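Transcriptional regulator (LacI family) (Clostridium acetobutylicum ATCC 824, PDB 3G85) probably acts as a DNA-binding transcription regulator of the LacI family, with a two-lobed core related to periplasmic sugar-binding proteins. Local coordinates at residues T13-W18 and V48-K53; S19-V24 and I74-N79; I27-R32 and P244-A249. All coordinates share one frame; numbering follows the deposited sequence.

Contact 1 of 3, residues T13-W18 and V48-K53; sequences TIALYW and VICPYK
Y17 and C50, bridge partners on adjacent parallel strands, form the apolar centre. The sulfur of C50 lies over one face of the phenol ring, with SG 4.6 Å from the centroid of the Y17 ring and 25° off its normal, a cysteine sulfur-aromatic contact. C50 CB presses on the same ring at Y17 CE1 (3.6 Å), and C50 SG also reaches A15 CB at 4.1 Å. Y52 adds a second aromatic group. Its chi1 of 70° sets CG between backbone N and carbonyl carbon; the ring reaches the end of strand 13-18 with its edge at W18 N, and Y52 CE1 packs on Y17 CB at 3.6 Å. On the opposite face of the sheet, L16 CD2 meets I49 CG1 at 4.2 Å and W18 CB rests near I49 CG2; helix 27-40 covers these side chains through I27 and F30.

Between the two faces runs a ladder of five backbone hydrogen bonds, from V48 N to I14 O at one end to Y52 N to W18 O at the other, the bond from C50 N to L16 O being 2.8 Å long. The short strand axes are inclined by 23°, the twist of a parallel sheet. At the far polar edge water 1 donates to Y17 O (3.0 Å) and is hydrogen-bonded to Y52 OH (2.9 Å).

In this beta-alpha-beta unit (strand 13-19, helix 27-40, outermost strand 46-52), the chemistry is thus layered: a parallel ladder fixes the register, A15, Y17 and C50 pack on one face, L16, I49 and W18 CB on the other, and water ties Y52 to the neighbouring backbone.

Contact 2 of 3, residues S19-V24 and I74-N79; sequences SSDISV and IANISN
I22 and N76 pack closely, their side chains sliding past each other in opposite directions. I22 CD1 lies 3.5 Å from N76 CB and 3.8 Å from A75 CB, so the end of the isoleucine packs on A75 and N76. Beside this apolar patch N76 donates through ND2 to D21 OD1 at 3.2 Å, with a bent N-H...O angle of 141°. The acceptor lies near the amide plane, whereas ND2 is on the syn side of the carboxylate, out of its plane. From the opposite face of that plane S19 OG donates to the same D21 OD1 at 2.6 Å. CG of N76 is anti to its backbone N (chi1 178°), which carries it toward D21; the other end of the amide, OD1, is bound by R99 and N139.

The rest of the interface is looser and mediated by water. Water 1 accepts from both S19 N and N76 N, at 2.9 Å each, while water 2 donates to D21 OD2 and N76 O. Both loops follow the C-terminal ends of parallel strands, as do the effector-site loops of related regulators. A glycerol, probably from the crystallisation liquor, lies about 5 Å from the I22 side chain, consistent with a pocket here.

Two donors on D21 OD1, and a water on its other oxygen, would be expected to stabilise the carboxylate as an anion, while N76, held at both ends of its amide, has its orientation defined.

Contact 3 of 3, residues I27-R32 and P244-A249; sequences ISRFLR and PIEEMA
R29, E246 and I245 bury the most surface here, and the first two form a side-on salt bridge. R29 NE donates to E246 OE2 at 2.8 Å, and R29 NH2 donates to the syn lone pair of E246 OE1 at the same 2.8 Å. The arginine chain bends at chi3 (71°), which swings NE round to the carboxylate. The two flat groups are not coplanar: their planes are 51° apart, and NE meets OE2 from above the carboxylate plane. R29 NH2 has a second anionic partner in D242, so NH2 is shared by two carboxylates.

I245 fills the angle between R29 and F30. It crosses R29 at about a right angle, its CG2 3.6 Å from R29 CB and its CD1 3.9 Å from R29 CD. The same CG2 sits over one face of the F30 ring, 3.7 Å from the ring centroid, in a CH-pi contact displaced toward the rim. Further along, A249 CB approaches F30 CD1 at 4.2 Å. R32 CD only brushes E246 CG; the salt bridge of R32 is with D227.

The segment axes come within 7.7 Å and cross at -47°, with I245 and A249 turned toward helix 27-32. Helix 245-260 follows strand 239-242 of the other sheet, yet its first turns pack beside strands 105-109 and 269-272 of the sheet that holds strand 13-19. Such a passage of the chain from one lobe to the other is typical of the interlobe crossovers in the type I periplasmic-binding-protein fold shared by LacI-family regulators.

Contact 2 begins where strand 13-19 of contact 1 ends: contact 1 pairs that strand with the outermost strand 46-52 and is only partly buried, whereas contact 2 joins loops beyond the strand ends and is buried. The same water serves both, accepting from S19 N and N76 N and donating to Y17 O, which lies 3.0 Å from A75 N. Contact 3, also buried, involves the helix connecting the strands of contact 1; W18 and F30 meet edge-to-face between them. Backbone ladder bonds dominate at the sheet edge, side-chain amide, carboxylate and waters at the loops, and a charged pair beside an aromatic-aliphatic cluster where helix 245-260, entered from the other lobe, packs on helix 27-40.

Contact 1 of 3, residues T13-W18 and V48-K53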
# COMPACT_ATOMS: atom_id res chain seq x y z
N THR A 13 -13.22 20.94 8.73
CA THR A 13 -11.91 20.50 8.26
C THR A 13 -11.64 19.04 8.61
O THR A 13 -11.80 18.63 9.78
CB THR A 13 -10.76 21.37 8.84
OG1 THR A 13 -11.00 22.74 8.50
CG2 THR A 13 -9.40 20.95 8.26
N ILE A 14 -11.20 18.29 7.60
CA ILE A 14 -10.76 16.91 7.78
C ILE A 14 -9.22 16.86 7.70
O ILE A 14 -8.63 17.33 6.72
CB ILE A 14 -11.30 16.02 6.65
CG1 ILE A 14 -12.84 16.07 6.59
CG2 ILE A 14 -10.79 14.55 6.79
CD1 ILE A 14 -13.40 15.50 5.31
N ALA A 15 -8.59 16.25 8.70
CA ALA A 15 -7.13 16.12 8.72
C ALA A 15 -6.71 14.73 8.26
O ALA A 15 -7.25 13.71 8.73
CB ALA A 15 -6.58 16.42 10.12
N LEU A 16 -5.73 14.69 7.36
CA LEU A 16 -5.06 13.46 7.00
C LEU A 16 -3.76 13.43 7.80
O LEU A 16 -2.84 14.20 7.51
CB LEU A 16 -4.77 13.40 5.52
CG LEU A 16 -3.99 12.19 5.01
CD1 LEU A 16 -4.79 10.88 5.21
CD2 LEU A 16 -3.62 12.41 3.56
N TYR A 17 -3.71 12.55 8.81
CA TYR A 17 -2.47 12.37 9.56
C TYR A 17 -1.53 11.42 8.80
O TYR A 17 -1.91 10.30 8.52
CB TYR A 17 -2.78 11.84 10.94
CG TYR A 17 -3.28 12.94 11.82
CD1 TYR A 17 -2.38 13.79 12.46
CD2 TYR A 17 -4.66 13.20 11.93
CE1 TYR A 17 -2.82 14.84 13.25
CE2 TYR A 17 -5.13 14.26 12.72
CZ TYR A 17 -4.19 15.09 13.37
OH TYR A 17 -4.60 16.14 14.15
N TRP A 18 -0.30 11.90 8.54
CA TRP A 18 0.65 11.25 7.65
C TRP A 18 1.94 10.88 8.40
O TRP A 18 2.81 11.75 8.64
CB TRP A 18 1.01 12.19 6.47
CG TRP A 18 1.79 11.47 5.41
CD1 TRP A 18 3.15 11.48 5.23
CD2 TRP A 18 1.25 10.65 4.36
NE1 TRP A 18 3.48 10.69 4.14
CE2 TRP A 18 2.33 10.14 3.62
CE3 TRP A 18 -0.06 10.23 4.03
CZ2 TRP A 18 2.15 9.32 2.50
CZ3 TRP A 18 -0.24 9.36 2.94
CH2 TRP A 18 0.87 8.92 2.19
N VAL A 48 -6.63 19.07 5.30
CA VAL A 48 -5.35 19.52 5.77
C VAL A 48 -4.53 18.24 5.89
O VAL A 48 -5.10 17.19 6.18
CB VAL A 48 -5.63 20.21 7.11
CG1 VAL A 48 -4.55 20.02 8.09
CG2 VAL A 48 -5.98 21.68 6.87
N ILE A 49 -3.23 18.28 5.55
CA ILE A 49 -2.35 17.13 5.75
C ILE A 49 -1.41 17.46 6.93
O ILE A 49 -0.75 18.51 6.93
CB ILE A 49 -1.56 16.78 4.46
CG1 ILE A 49 -2.52 16.46 3.29
CG2 ILE A 49 -0.58 15.61 4.70
CD1 ILE A 49 -1.80 16.54 1.93
N CYS A 50 -1.38 16.58 7.93
CA CYS A 50 -0.60 16.73 9.15
C CYS A 50 0.46 15.62 9.24
O CYS A 50 0.21 14.52 9.78
CB CYS A 50 -1.52 16.67 10.38
SG CYS A 50 -2.80 17.92 10.38
N PRO A 51 1.67 15.92 8.73
CA PRO A 51 2.81 15.01 8.91
C PRO A 51 3.09 14.89 10.40
O PRO A 51 3.06 15.91 11.12
CB PRO A 51 3.96 15.77 8.21
CG PRO A 51 3.31 16.70 7.26
CD PRO A 51 2.06 17.15 7.99
N TYR A 52 3.30 13.69 10.89
CA TYR A 52 3.75 13.49 12.25
C TYR A 52 4.76 12.37 12.30
O TYR A 52 4.83 11.52 11.41
CB TYR A 52 2.55 13.20 13.15
CG TYR A 52 1.92 11.86 12.91
CD1 TYR A 52 0.97 11.69 11.89
CD2 TYR A 52 2.24 10.75 13.71
CE1 TYR A 52 0.40 10.42 11.66
CE2 TYR A 52 1.68 9.50 13.47
CZ TYR A 52 0.75 9.34 12.45
OH TYR A 52 0.15 8.11 12.21
N LYS A 53 5.57 12.35 13.36
CA LYS A 53 6.62 11.36 13.48
C LYS A 53 6.05 10.01 13.89
O LYS A 53 5.13 9.96 14.68
CB LYS A 53 7.65 11.88 14.50
CG LYS A 53 8.88 11.05 14.70
CD LYS A 53 9.83 11.88 15.61
CE LYS A 53 10.83 11.02 16.37
NZ LYS A 53 11.50 10.00 15.49
O HOH W 1 -0.30 7.93 9.39

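Contact 2 of 3, residues S19-V24 and I74-N79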
# COMPACT_ATOMS: atom_id res chain seq x y z
N SER A 19 2.02 9.62 8.80
CA SER A 19 3.19 9.11 9.54
C SER A 19 4.52 9.23 8.74
O SER A 19 4.56 9.01 7.52
CB SER A 19 2.93 7.65 9.90
OG SER A 19 3.99 7.16 10.69
N SER A 20 5.59 9.58 9.44
CA SER A 20 6.91 9.72 8.80
C SER A 20 7.47 8.38 8.26
O SER A 20 8.40 8.37 7.45
CB SER A 20 7.89 10.39 9.80
OG SER A 20 8.13 9.51 10.88
N ASP A 21 6.94 7.24 8.70
CA ASP A 21 7.47 5.97 8.15
C ASP A 21 6.97 5.66 6.72
O ASP A 21 7.54 4.81 6.04
CB ASP A 21 7.26 4.78 9.10
CG ASP A 21 5.79 4.50 9.39
OD1 ASP A 21 4.91 5.34 9.07
OD2 ASP A 21 5.51 3.41 9.95
N ILE A 22 5.92 6.36 6.28
CA ILE A 22 5.35 6.12 4.98
C ILE A 22 6.28 6.70 3.90
O ILE A 22 6.80 7.82 4.05
CB ILE A 22 3.95 6.75 4.81
CG1 ILE A 22 3.00 6.30 5.97
CG2 ILE A 22 3.40 6.36 3.43
CD1 ILE A 22 1.73 7.18 6.12
N SER A 23 6.47 5.94 2.83
CA SER A 23 7.15 6.44 1.65
C SER A 23 6.48 7.74 1.20
O SER A 23 5.29 7.75 0.90
CB SER A 23 7.06 5.39 0.54
OG SER A 23 7.61 5.92 -0.65
N VAL A 24 7.25 8.84 1.16
CA VAL A 24 6.65 10.16 0.93
C VAL A 24 5.98 10.27 -0.42
O VAL A 24 5.04 11.04 -0.58
CB VAL A 24 7.65 11.36 1.08
CG1 VAL A 24 8.24 11.40 2.48
CG2 VAL A 24 8.75 11.30 0.03
N ILE A 74 -6.31 8.49 9.37
CA ILE A 74 -4.92 8.15 9.69
C ILE A 74 -4.39 7.25 8.61
O ILE A 74 -4.88 6.14 8.47
CB ILE A 74 -4.77 7.40 11.00
CG1 ILE A 74 -5.69 7.95 12.09
CG2 ILE A 74 -3.27 7.36 11.38
CD1 ILE A 74 -5.61 9.45 12.39
N ALA A 75 -3.41 7.75 7.85
CA ALA A 75 -2.90 7.02 6.68
C ALA A 75 -2.23 5.67 7.00
O ALA A 75 -2.43 4.69 6.28
CB ALA A 75 -1.96 7.92 5.88
N ASN A 76 -1.43 5.63 8.08
CA ASN A 76 -0.73 4.40 8.46
C ASN A 76 -0.49 4.36 9.96
O ASN A 76 0.61 4.71 10.42
CB ASN A 76 0.63 4.26 7.69
CG ASN A 76 1.41 3.01 8.09
OD1 ASN A 76 0.83 1.91 8.20
ND2 ASN A 76 2.72 3.16 8.34
N ILE A 77 -1.52 3.99 10.73
CA ILE A 77 -1.39 4.06 12.18
C ILE A 77 -0.44 2.95 12.67
O ILE A 77 -0.47 1.84 12.14
CB ILE A 77 -2.78 3.99 12.87
CG1 ILE A 77 -2.66 4.43 14.34
CG2 ILE A 77 -3.46 2.59 12.64
CD1 ILE A 77 -3.94 4.97 14.93
N SER A 78 0.46 3.29 13.59
CA SER A 78 1.38 2.29 14.19
C SER A 78 0.65 1.49 15.27
O SER A 78 -0.39 1.94 15.78
CB SER A 78 2.60 2.97 14.81
OG SER A 78 2.23 3.72 15.97
N ASN A 79 1.20 0.34 15.64
CA ASN A 79 0.66 -0.44 16.75
C ASN A 79 0.59 0.35 18.05
O ASN A 79 -0.42 0.35 18.73
CB ASN A 79 1.48 -1.72 16.95
CG ASN A 79 1.36 -2.65 15.78
OD1 ASN A 79 0.33 -2.64 15.08
ND2 ASN A 79 2.41 -3.41 15.50
O HOH W 1 -0.30 7.93 9.39
O HOH W 2 3.39 3.86 11.53

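Contact 3 of 3, residues I27-R32 and P244-A249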
# COMPACT_ATOMS: atom_id res chain seq x y z
N ILE A 27 2.12 10.04 -1.08
CA ILE A 27 1.22 11.11 -0.66
C ILE A 27 0.52 11.74 -1.88
O ILE A 27 -0.61 12.17 -1.78
CB ILE A 27 1.95 12.12 0.27
CG1 ILE A 27 0.97 12.77 1.28
CG2 ILE A 27 2.76 13.10 -0.52
CD1 ILE A 27 0.22 13.94 0.75
N SER A 28 1.15 11.67 -3.05
CA SER A 28 0.54 12.24 -4.24
C SER A 28 -0.82 11.61 -4.60
O SER A 28 -1.72 12.29 -5.08
CB SER A 28 1.52 12.15 -5.42
OG SER A 28 1.76 10.80 -5.77
N ARG A 29 -0.95 10.30 -4.39
CA ARG A 29 -2.20 9.60 -4.71
C ARG A 29 -3.30 9.97 -3.75
O ARG A 29 -4.49 10.05 -4.12
CB ARG A 29 -1.96 8.09 -4.65
CG ARG A 29 -0.87 7.63 -5.68
CD ARG A 29 -0.84 6.12 -5.73
NE ARG A 29 -2.03 5.59 -6.39
CZ ARG A 29 -2.23 4.29 -6.62
NH1 ARG A 29 -1.34 3.41 -6.18
NH2 ARG A 29 -3.33 3.89 -7.24
N PHE A 30 -2.92 10.14 -2.50
CA PHE A 30 -3.88 10.58 -1.49
C PHE A 30 -4.39 11.98 -1.82
O PHE A 30 -5.60 12.24 -1.81
CB PHE A 30 -3.20 10.62 -0.15
CG PHE A 30 -3.28 9.34 0.59
CD1 PHE A 30 -4.30 9.13 1.51
CD2 PHE A 30 -2.32 8.35 0.37
CE1 PHE A 30 -4.37 7.93 2.26
CE2 PHE A 30 -2.38 7.12 1.12
CZ PHE A 30 -3.43 6.92 2.05
N LEU A 31 -3.46 12.88 -2.08
CA LEU A 31 -3.82 14.25 -2.47
C LEU A 31 -4.66 14.23 -3.75
O LEU A 31 -5.69 14.89 -3.82
CB LEU A 31 -2.54 15.09 -2.63
CG LEU A 31 -2.77 16.59 -2.91
CD1 LEU A 31 -3.60 17.16 -1.76
CD2 LEU A 31 -1.45 17.34 -3.07
N ARG A 32 -4.24 13.47 -4.76
CA ARG A 32 -5.01 13.40 -6.00
C ARG A 32 -6.41 12.92 -5.72
O ARG A 32 -7.37 13.51 -6.21
CB ARG A 32 -4.36 12.49 -7.04
CG ARG A 32 -5.02 12.63 -8.39
CD ARG A 32 -4.54 11.63 -9.43
NE ARG A 32 -3.08 11.49 -9.48
CZ ARG A 32 -2.25 12.26 -10.17
NH1 ARG A 32 -2.70 13.30 -10.89
NH2 ARG A 32 -0.94 11.99 -10.12
N PRO A 244 -5.65 0.83 -4.67
CA PRO A 244 -6.45 1.91 -5.30
C PRO A 244 -6.60 3.13 -4.38
O PRO A 244 -7.70 3.49 -3.92
CB PRO A 244 -7.77 1.22 -5.65
CG PRO A 244 -7.91 0.13 -4.51
CD PRO A 244 -6.48 -0.28 -4.15
N ILE A 245 -5.47 3.79 -4.13
CA ILE A 245 -5.38 4.80 -3.10
C ILE A 245 -6.27 5.99 -3.41
O ILE A 245 -6.91 6.53 -2.50
CB ILE A 245 -3.94 5.24 -2.86
CG1 ILE A 245 -3.17 4.09 -2.17
CG2 ILE A 245 -3.89 6.51 -1.99
CD1 ILE A 245 -1.62 4.15 -2.41
N GLU A 246 -6.31 6.42 -4.68
CA GLU A 246 -7.16 7.57 -5.02
C GLU A 246 -8.63 7.34 -4.63
O GLU A 246 -9.20 8.19 -3.93
CB GLU A 246 -7.03 8.02 -6.49
CG GLU A 246 -5.59 8.43 -6.85
CD GLU A 246 -4.71 7.27 -7.27
OE1 GLU A 246 -5.11 6.09 -7.15
OE2 GLU A 246 -3.59 7.55 -7.71
N GLU A 247 -9.21 6.21 -5.06
CA GLU A 247 -10.60 5.89 -4.76
C GLU A 247 -10.82 5.68 -3.27
O GLU A 247 -11.85 6.11 -2.72
CB GLU A 247 -11.03 4.63 -5.51
CG GLU A 247 -11.15 4.83 -7.00
CD GLU A 247 -12.18 5.90 -7.39
OE1 GLU A 247 -13.15 6.17 -6.64
OE2 GLU A 247 -12.00 6.49 -8.48
N MSE A 248 -9.85 5.03 -2.61
CA MSE A 248 -9.94 4.85 -1.15
C MSE A 248 -9.97 6.16 -0.37
O MSE A 248 -10.76 6.33 0.57
CB MSE A 248 -8.79 3.97 -0.65
CG MSE A 248 -8.93 2.53 -1.17
SE MSE A 248 -7.29 1.49 -0.82
CE MSE A 248 -7.46 1.21 1.13
N ALA A 249 -9.10 7.09 -0.76
CA ALA A 249 -9.05 8.40 -0.13
C ALA A 249 -10.38 9.16 -0.31
O ALA A 249 -10.88 9.77 0.64
CB ALA A 249 -7.87 9.22 -0.68